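Local structure of nucleoside diphosphate kinase (3MPD) at residues A[7-11]-A[128-134]; A[26-30]-A[75-79]. The protein probably transfers the ATP gamma phosphate to nucleoside diphosphates by a ping-pong mechanism through a phosphohistidine intermediate, so making nucleoside triphosphates other than ATP. One frame throughout, in Å; residues are numbered along the deposited sequence.

Contact 1 of 2, residues A[7-11]-A[128-134]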
loop_
_atom_site.group_PDB
_atom_site.type_symbol
_atom_site.label_atom_id
_atom_site.label_comp_id
_atom_site.label_asym_id
_atom_site.label_seq_id
_atom_site.Cartn_x
_atom_site.Cartn_y
_atom_site.Cartn_z
ATOM N N ARG A 7 17.697 -0.764 1.139
ATOM C CA ARG A 7 16.329 -0.621 0.608
ATOM C C ARG A 7 16.176 -0.992 -0.875
ATOM O O ARG A 7 17.155 -1.006 -1.630
ATOM C CB ARG A 7 15.804 0.779 0.845
ATOM C CG ARG A 7 16.860 1.803 0.755
ATOM C CD ARG A 7 16.361 3.133 1.239
ATOM N NE ARG A 7 16.846 4.129 0.298
ATOM C CZ ARG A 7 16.394 5.373 0.224
ATOM N NH1 ARG A 7 15.441 5.796 1.051
ATOM N NH2 ARG A 7 16.904 6.185 -0.689
ATOM N N THR A 8 14.935 -1.282 -1.286
ATOM C CA THR A 8 14.654 -1.698 -2.662
ATOM C C THR A 8 13.339 -1.110 -3.146
ATOM O O THR A 8 12.433 -0.834 -2.348
ATOM C CB THR A 8 14.681 -3.249 -2.822
ATOM O OG1 THR A 8 14.668 -3.604 -4.214
ATOM C CG2 THR A 8 13.520 -3.940 -2.094
ATOM N N PHE A 9 13.256 -0.880 -4.451
ATOM C CA PHE A 9 12.075 -0.294 -5.050
ATOM C C PHE A 9 11.243 -1.394 -5.673
ATOM O O PHE A 9 11.731 -2.162 -6.493
ATOM C CB PHE A 9 12.449 0.765 -6.099
ATOM C CG PHE A 9 11.262 1.404 -6.739
ATOM C CD1 PHE A 9 10.454 2.270 -6.005
ATOM C CD2 PHE A 9 10.929 1.110 -8.056
ATOM C CE1 PHE A 9 9.325 2.842 -6.562
ATOM C CE2 PHE A 9 9.808 1.695 -8.648
ATOM C CZ PHE A 9 8.993 2.555 -7.893
ATOM N N ILE A 10 9.987 -1.470 -5.263
ATOM C CA ILE A 10 9.086 -2.533 -5.716
ATOM C C ILE A 10 7.860 -1.856 -6.304
ATOM O O ILE A 10 7.200 -1.069 -5.628
ATOM C CB ILE A 10 8.618 -3.419 -4.554
ATOM C CG1 ILE A 10 9.810 -3.997 -3.752
ATOM C CG2 ILE A 10 7.672 -4.543 -5.056
ATOM C CD1 ILE A 10 10.780 -4.955 -4.557
ATOM N N MET A 11 7.514 -2.207 -7.536
ATOM C CA MET A 11 6.384 -1.564 -8.182
ATOM C C MET A 11 5.467 -2.610 -8.774
ATOM O O MET A 11 5.896 -3.427 -9.612
ATOM C CB MET A 11 6.894 -0.585 -9.253
ATOM C CG MET A 11 5.810 0.120 -10.042
ATOM S SD MET A 11 6.527 1.361 -11.164
ATOM C CE MET A 11 7.716 0.408 -12.117
ATOM N N GLU A 128 18.382 2.961 -5.549
ATOM C CA GLU A 128 18.502 4.377 -5.127
ATOM C C GLU A 128 18.029 5.344 -6.217
ATOM O O GLU A 128 17.267 6.270 -5.945
ATOM C CB GLU A 128 19.938 4.691 -4.697
ATOM C CG GLU A 128 20.312 3.969 -3.391
ATOM C CD GLU A 128 19.351 4.269 -2.243
ATOM O OE1 GLU A 128 19.190 5.466 -1.889
ATOM O OE2 GLU A 128 18.765 3.306 -1.678
ATOM N N LYS A 129 18.451 5.092 -7.451
ATOM C CA LYS A 129 17.972 5.849 -8.612
ATOM C C LYS A 129 16.445 5.751 -8.763
ATOM O O LYS A 129 15.794 6.768 -8.981
ATOM C CB LYS A 129 18.683 5.383 -9.906
ATOM C CG LYS A 129 18.024 5.859 -11.211
ATOM C CD LYS A 129 18.583 5.153 -12.440
ATOM C CE LYS A 129 17.519 5.036 -13.521
ATOM N NZ LYS A 129 18.101 4.938 -14.868
ATOM N N GLU A 130 15.891 4.536 -8.664
ATOM C CA GLU A 130 14.448 4.326 -8.821
ATOM C C GLU A 130 13.651 4.986 -7.688
ATOM O O GLU A 130 12.628 5.612 -7.945
ATOM C CB GLU A 130 14.095 2.826 -8.935
ATOM C CG GLU A 130 14.602 2.185 -10.253
ATOM C CD GLU A 130 14.682 0.651 -10.201
ATOM O OE1 GLU A 130 14.177 0.026 -9.219
ATOM O OE2 GLU A 130 15.239 0.056 -11.166
ATOM N N ILE A 131 14.123 4.853 -6.449
ATOM C CA ILE A 131 13.474 5.536 -5.323
ATOM C C ILE A 131 13.396 7.062 -5.534
ATOM O O ILE A 131 12.312 7.648 -5.387
ATOM C CB ILE A 131 14.128 5.175 -3.981
ATOM C CG1 ILE A 131 13.840 3.708 -3.648
ATOM C CG2 ILE A 131 13.629 6.102 -2.856
ATOM C CD1 ILE A 131 14.749 3.103 -2.611
ATOM N N LYS A 132 14.517 7.691 -5.917
ATOM C CA LYS A 132 14.540 9.141 -6.170
ATOM C C LYS A 132 13.686 9.527 -7.375
ATOM O O LYS A 132 13.090 10.593 -7.403
ATOM C CB LYS A 132 15.974 9.669 -6.359
ATOM C CG LYS A 132 16.894 9.481 -5.141
ATOM C CD LYS A 132 18.331 9.923 -5.455
ATOM C CE LYS A 132 19.354 9.004 -4.769
ATOM N NZ LYS A 132 20.608 8.901 -5.596
ATOM N N LEU A 133 13.628 8.647 -8.366
ATOM C CA LEU A 133 12.833 8.892 -9.567
ATOM C C LEU A 133 11.325 8.870 -9.283
ATOM O O LEU A 133 10.603 9.782 -9.677
ATOM C CB LEU A 133 13.188 7.856 -10.635
ATOM C CG LEU A 133 12.573 8.016 -12.011
ATOM C CD1 LEU A 133 12.943 9.382 -12.675
ATOM C CD2 LEU A 133 12.988 6.818 -12.868
ATOM N N TRP A 134 10.866 7.840 -8.573
ATOM C CA TRP A 134 9.435 7.618 -8.365
ATOM C C TRP A 134 8.841 8.182 -7.073
ATOM O O TRP A 134 7.657 8.531 -7.041
ATOM C CB TRP A 134 9.137 6.110 -8.372
ATOM C CG TRP A 134 9.338 5.446 -9.676
ATOM C CD1 TRP A 134 10.474 4.822 -10.117
ATOM C CD2 TRP A 134 8.377 5.310 -10.713
ATOM N NE1 TRP A 134 10.273 4.299 -11.367
ATOM C CE2 TRP A 134 8.992 4.585 -11.759
ATOM C CE3 TRP A 134 7.049 5.724 -10.862
ATOM C CZ2 TRP A 134 8.322 4.254 -12.931
ATOM C CZ3 TRP A 134 6.383 5.410 -12.026
ATOM C CH2 TRP A 134 7.023 4.680 -13.054
HETATM O O HOH W 1 19.174 0.662 -1.433
#
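Strand 7-11 crosses helix segment 128-134 at 56° between their N-to-C directions, and the two axes approach to 7.4 Å. The backbones come nearest at Phe9 and Ile131, whose CA atoms are 6.0 Å apart. Arg7, Phe9 and Met11 point their CB atoms toward the helix. Thr8 and Ile10 point away from it. At the start of the strand, Arg7 and Glu128 form a two-pronged salt bridge. Arg7 NE donates to Glu128 OE2 at 2.9 Å, and Arg7 NH2 donates to Glu128 OE1 at 2.7 Å. A water adds a second link, donating to Arg7 O at 2.6 Å and to Glu128 OE2 at 2.7 Å. Ile131 CD1 lies over one face of the guanidinium, 3.7 Å from Arg7 NE. Further along, the packing is apolar and aromatic. Phe9 CB meets Ile131 CG1 at 4.1 Å. The Phe9 ring makes an offset stack with the five-membered ring of Trp134, with centroids 4.5 Å apart and planes at 15°. Met11 SD sits over the six-membered ring of Trp134, 3.9 Å from its centroid, in a Met-aromatic contact. Trp134 NE1 is hydrogen-bonded to His52. Glu130 OE1 lies 3.6 Å from Phe9 CD2 and is hydrogen-bonded to Ser121 OG and His119 NE2. His119 is probably the histidine that takes up the phosphate, as in other NDP kinases. The contact thus packs helix 124-134 on one face of the antiparallel sheet of the NDP kinase fold, a ferredoxin-like alpha/beta sandwich, with Glu130 held beside the presumed catalytic histidine.

Contact 2 of 2, residues A[26-30]-A[75-79]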
loop_
_atom_site.group_PDB
_atom_site.type_symbol
_atom_site.label_atom_id
_atom_site.label_comp_id
_atom_site.label_asym_id
_atom_site.label_seq_id
_atom_site.Cartn_x
_atom_site.Cartn_y
_atom_site.Cartn_z
ATOM N N ILE A 26 1.843 -8.044 -1.533
ATOM C CA ILE A 26 2.360 -7.442 -0.307
ATOM C C ILE A 26 2.607 -8.512 0.769
ATOM O O ILE A 26 3.573 -8.419 1.538
ATOM C CB ILE A 26 1.406 -6.331 0.186
ATOM C CG1 ILE A 26 1.478 -5.127 -0.806
ATOM C CG2 ILE A 26 1.765 -5.907 1.647
ATOM C CD1 ILE A 26 0.540 -3.960 -0.413
ATOM N N GLN A 27 1.731 -9.512 0.841
ATOM C CA GLN A 27 1.935 -10.626 1.781
ATOM C C GLN A 27 3.333 -11.245 1.659
ATOM O O GLN A 27 3.941 -11.577 2.690
ATOM C CB GLN A 27 0.874 -11.731 1.578
ATOM C CG GLN A 27 0.953 -12.906 2.570
ATOM C CD GLN A 27 -0.075 -14.060 2.225
ATOM O OE1 GLN A 27 -1.094 -13.840 1.589
ATOM N NE2 GLN A 27 0.231 -15.255 2.636
ATOM N N ARG A 28 3.830 -11.429 0.427
ATOM C CA ARG A 28 5.138 -12.099 0.243
ATOM C C ARG A 28 6.247 -11.294 0.932
ATOM O O ARG A 28 7.128 -11.867 1.570
ATOM C CB ARG A 28 5.521 -12.314 -1.224
ATOM C CG ARG A 28 4.423 -12.898 -2.140
ATOM C CD ARG A 28 4.111 -14.314 -1.733
ATOM N NE ARG A 28 3.151 -14.967 -2.644
ATOM C CZ ARG A 28 3.452 -15.715 -3.708
ATOM N NH1 ARG A 28 4.706 -15.898 -4.086
ATOM N NH2 ARG A 28 2.472 -16.312 -4.377
ATOM N N PHE A 29 6.197 -9.973 0.778
ATOM C CA PHE A 29 7.219 -9.092 1.337
ATOM C C PHE A 29 7.099 -8.940 2.851
ATOM O O PHE A 29 8.111 -8.914 3.591
ATOM C CB PHE A 29 7.169 -7.722 0.645
ATOM C CG PHE A 29 7.689 -7.769 -0.749
ATOM C CD1 PHE A 29 9.002 -7.411 -1.010
ATOM C CD2 PHE A 29 6.883 -8.212 -1.805
ATOM C CE1 PHE A 29 9.509 -7.498 -2.302
ATOM C CE2 PHE A 29 7.412 -8.300 -3.123
ATOM C CZ PHE A 29 8.721 -7.949 -3.340
ATOM N N GLU A 30 5.865 -8.820 3.310
ATOM C CA GLU A 30 5.595 -8.549 4.716
ATOM C C GLU A 30 5.882 -9.826 5.533
ATOM O O GLU A 30 6.410 -9.749 6.643
ATOM C CB GLU A 30 4.118 -8.095 4.854
ATOM C CG GLU A 30 3.668 -7.750 6.265
ATOM C CD GLU A 30 2.243 -7.175 6.343
ATOM O OE1 GLU A 30 1.299 -7.677 5.659
ATOM O OE2 GLU A 30 2.053 -6.253 7.169
ATOM N N LEU A 75 1.300 0.645 -8.221
ATOM C CA LEU A 75 1.602 0.877 -6.799
ATOM C C LEU A 75 3.108 0.810 -6.544
ATOM O O LEU A 75 3.715 -0.277 -6.577
ATOM C CB LEU A 75 0.831 -0.092 -5.878
ATOM C CG LEU A 75 0.998 0.081 -4.352
ATOM C CD1 LEU A 75 0.492 1.460 -3.895
ATOM C CD2 LEU A 75 0.269 -1.033 -3.588
ATOM N N ALA A 76 3.698 1.975 -6.308
ATOM C CA ALA A 76 5.131 2.104 -6.089
ATOM C C ALA A 76 5.444 2.066 -4.591
ATOM O O ALA A 76 4.817 2.793 -3.808
ATOM C CB ALA A 76 5.635 3.406 -6.695
ATOM N N MET A 77 6.426 1.248 -4.208
ATOM C CA MET A 77 6.767 1.044 -2.790
ATOM C C MET A 77 8.254 1.014 -2.550
ATOM O O MET A 77 9.031 0.640 -3.434
ATOM C CB MET A 77 6.214 -0.331 -2.292
ATOM C CG MET A 77 4.706 -0.390 -2.218
ATOM S SD MET A 77 3.986 -2.054 -2.066
ATOM C CE MET A 77 4.171 -2.694 -3.712
ATOM N N VAL A 78 8.625 1.321 -1.316
ATOM C CA VAL A 78 9.970 1.071 -0.837
ATOM C C VAL A 78 9.883 0.090 0.326
ATOM O O VAL A 78 9.091 0.269 1.249
ATOM C CB VAL A 78 10.683 2.371 -0.374
ATOM C CG1 VAL A 78 12.143 2.084 0.056
ATOM C CG2 VAL A 78 10.640 3.425 -1.477
ATOM N N TRP A 79 10.699 -0.956 0.253
ATOM C CA TRP A 79 10.776 -1.965 1.296
ATOM C C TRP A 79 12.209 -1.992 1.814
ATOM O O TRP A 79 13.154 -1.968 1.026
ATOM C CB TRP A 79 10.365 -3.343 0.745
ATOM C CG TRP A 79 8.895 -3.489 0.510
ATOM C CD1 TRP A 79 8.195 -3.109 -0.616
ATOM C CD2 TRP A 79 7.916 -4.046 1.419
ATOM N NE1 TRP A 79 6.849 -3.422 -0.464
ATOM C CE2 TRP A 79 6.654 -3.996 0.764
ATOM C CE3 TRP A 79 7.986 -4.578 2.712
ATOM C CZ2 TRP A 79 5.477 -4.450 1.363
ATOM C CZ3 TRP A 79 6.819 -5.037 3.304
ATOM C CH2 TRP A 79 5.571 -4.957 2.631
#
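Helix 22-32 covers a face of the antiparallel sheet here, the helix-on-sheet packing of the ferredoxin-like NDP kinase fold. The short axes of 26-30 and 75-79 run nearly parallel, at 13°, and lie 11.1 Å apart. Large side chains fill this gap. Leu75 comes first, its CD2 4.3 Å from Ile26 CD1. Met77 follows, with SD 4.2 Å from Ile26 CG1. Met77 SD also accepts a weak hydrogen bond from Trp79 NE1 at 3.6 Å. Trp79 is the most deeply engaged, with 97 Å² of its surface covered by the helix segment. Its indole meets Ile26 at the ring edge, Trp79 CZ2 being 4.0 Å from Ile26 CG2. Glu30 CB is 4.1 Å from Trp79 CH2, while the Glu30 carboxylate bonds the backbone of Ile22 and Ser23 in the second subunit. Ile26 also packs on Ile26 of that subunit, so the helix serves the dimer interface as well as the core. Phe29 CB makes a CH-pi contact, 3.5 Å from the centroid of the six-membered ring of Trp79 and almost exactly on its normal.

In the fold
From the N terminus, the chain forms strand 7-12 and, after the short helix 14-18, helix 22-32. Contact 2 closes a loop of 44 residues when strand 74-80 reaches that helix. Contact 1 closes much later, after 116 intervening residues, when helix 124-134 returns to the first strand. The shorter loop lies wholly within the longer one, so the two do not cross. Strands 7-12 and 74-80 are antiparallel neighbours, and the contacts meet there through the probable backbone hydrogen bonds Ile10 O to Met77 N and Thr8 N to Trp79 O. Together they join an early helix, a late helix and the two central strands of the sheet.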